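Local coordinates for cell surface protein (Putative S-layer protein) (Clostridioides difficile R20291, PDB 5NJL) that is a cell surface protein, putatively of the S-layer, that shows cell adhesion in vitro, at residues 139-144 with 162-167. Residues are numbered along the deposited sequence; the frame is centred on the assembly and turned at random.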
# COMPACT_ATOMS: atom_id res chain seq x y z
N LEU A 139 -16.34 -1.54 21.80
CA LEU A 139 -16.59 -2.89 22.32
C LEU A 139 -16.32 -2.80 23.83
O LEU A 139 -15.25 -2.35 24.24
CB LEU A 139 -15.65 -3.88 21.67
CG LEU A 139 -15.49 -5.28 22.23
CD1 LEU A 139 -16.80 -6.03 22.11
CD2 LEU A 139 -14.39 -6.03 21.54
N VAL A 140 -17.30 -3.19 24.64
CA VAL A 140 -17.18 -3.11 26.10
C VAL A 140 -17.25 -4.54 26.64
O VAL A 140 -18.28 -5.23 26.50
CB VAL A 140 -18.29 -2.24 26.68
CG1 VAL A 140 -18.19 -2.11 28.19
CG2 VAL A 140 -18.31 -0.87 25.99
N ILE A 141 -16.16 -4.96 27.26
CA ILE A 141 -16.05 -6.28 27.84
C ILE A 141 -16.17 -6.18 29.35
O ILE A 141 -15.42 -5.43 30.00
CB ILE A 141 -14.75 -6.91 27.40
CG1 ILE A 141 -14.78 -7.09 25.86
CG2 ILE A 141 -14.54 -8.27 28.07
CD1 ILE A 141 -13.41 -7.35 25.30
N THR A 142 -17.10 -6.93 29.94
CA THR A 142 -17.34 -6.87 31.39
C THR A 142 -17.19 -8.27 31.95
O THR A 142 -17.85 -9.21 31.50
CB THR A 142 -18.70 -6.25 31.68
OG1 THR A 142 -18.64 -4.85 31.40
CG2 THR A 142 -19.13 -6.45 33.11
N LEU A 143 -16.33 -8.38 32.96
CA LEU A 143 -15.93 -9.64 33.57
C LEU A 143 -16.31 -9.62 35.03
O LEU A 143 -16.24 -8.57 35.69
CB LEU A 143 -14.42 -9.82 33.47
CG LEU A 143 -13.77 -9.65 32.10
CD1 LEU A 143 -12.25 -9.71 32.20
CD2 LEU A 143 -14.27 -10.70 31.14
N ARG A 144 -16.68 -10.78 35.54
CA ARG A 144 -16.87 -10.97 36.97
C ARG A 144 -16.33 -12.33 37.37
O ARG A 144 -16.57 -13.30 36.66
CB ARG A 144 -18.37 -10.88 37.20
CG ARG A 144 -18.88 -10.95 38.59
CD ARG A 144 -20.38 -10.61 38.55
NE ARG A 144 -21.15 -11.69 37.94
CZ ARG A 144 -22.47 -11.85 38.03
NH1 ARG A 144 -23.24 -10.95 38.66
NH2 ARG A 144 -23.01 -12.92 37.46
N GLU A 162 -5.65 -3.18 18.91
CA GLU A 162 -5.31 -4.56 18.56
C GLU A 162 -6.38 -5.52 19.05
O GLU A 162 -6.96 -5.32 20.14
CB GLU A 162 -3.93 -4.94 19.13
CG GLU A 162 -2.80 -4.10 18.52
CD GLU A 162 -1.41 -4.34 19.12
OE1 GLU A 162 -1.29 -5.01 20.17
OE2 GLU A 162 -0.43 -3.85 18.53
N LYS A 163 -6.66 -6.55 18.23
CA LYS A 163 -7.66 -7.56 18.55
C LYS A 163 -7.29 -8.28 19.83
O LYS A 163 -6.14 -8.63 20.03
CB LYS A 163 -7.85 -8.55 17.42
CG LYS A 163 -8.54 -7.89 16.23
CD LYS A 163 -8.80 -8.86 15.09
CE LYS A 163 -9.56 -8.15 13.99
NZ LYS A 163 -9.95 -9.14 12.94
N ILE A 164 -8.29 -8.47 20.68
CA ILE A 164 -8.04 -9.03 21.99
C ILE A 164 -8.43 -10.52 21.99
O ILE A 164 -9.13 -10.99 21.09
CB ILE A 164 -8.65 -8.18 23.16
CG1 ILE A 164 -10.09 -7.76 22.95
CG2 ILE A 164 -7.87 -6.90 23.35
CD1 ILE A 164 -11.01 -8.91 22.74
N ASP A 165 -7.96 -11.26 23.00
CA ASP A 165 -8.21 -12.69 23.10
C ASP A 165 -8.35 -13.02 24.58
O ASP A 165 -7.38 -12.93 25.31
CB ASP A 165 -7.02 -13.42 22.47
CG ASP A 165 -7.15 -14.95 22.48
OD1 ASP A 165 -8.13 -15.55 23.00
OD2 ASP A 165 -6.18 -15.55 21.95
N LEU A 166 -9.56 -13.39 24.99
CA LEU A 166 -9.84 -13.68 26.40
C LEU A 166 -9.30 -15.04 26.85
O LEU A 166 -9.31 -15.33 28.05
CB LEU A 166 -11.34 -13.57 26.68
CG LEU A 166 -11.97 -12.21 26.38
CD1 LEU A 166 -13.46 -12.23 26.66
CD2 LEU A 166 -11.28 -11.12 27.18
N THR A 167 -8.82 -15.88 25.91
CA THR A 167 -8.08 -17.09 26.27
C THR A 167 -6.61 -16.82 26.59
O THR A 167 -5.97 -17.66 27.21
CB THR A 167 -8.15 -18.19 25.18
OG1 THR A 167 -7.39 -17.80 24.04
CG2 THR A 167 -9.57 -18.44 24.77
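I141 lays its two branches against two residues of the facing loop, its CD1 meeting the CD1 of I164 at 3.8 Å, tip to tip. The setting is a loop laid over one face of a three-stranded antiparallel sheet, in the domain at one end of this extended three-domain protein. Strand 138-145 is the central strand, bonded through its backbone to 126-133 and 152-158, and L139, I141 and L143 point from it toward 162-167, part of the loop that follows strand 152-158. The CA atoms of I141 and L166, the nearest pair across the two segments, stand 9.8 Å apart, so side chains alone bridge the gap. The case illustrates how a loop can be seated on a sheet face through apolar side chains, without backbone bonds to the strand beneath.

I141 serves both neighbours because its branches diverge: CG1 lies beside the backbone N (chi1 -63°) and carries CD1 to I164, whereas CG2, anti to that N, faces L166, whose CD1 lies 4.3 Å away in one of two modelled conformers, a looser and less certain contact. I164 holds CG1 between its backbone N and carbonyl carbon (chi1 48°), within 4.1 Å of I141 CD1. The contact buries only 152 Å² but belongs to a larger apolar cluster: I111 of helix 101-115 and L193 of a later loop touch I141 and, in that same conformer, L166, while I157 of strand 152-158 packs on I164.

Polar bonds tie the loop just before L166 and across it. The backbone N of I164 is hydrogen-bonded to the hydroxyl of Y98, and D165 closes an Asx turn over L166. There D165 OD1 accepts twice from one face of its carboxylate: from T167 N at 3.0 Å, 48° out of the plane, and from T167 OG1 at 2.6 Å, on the syn side.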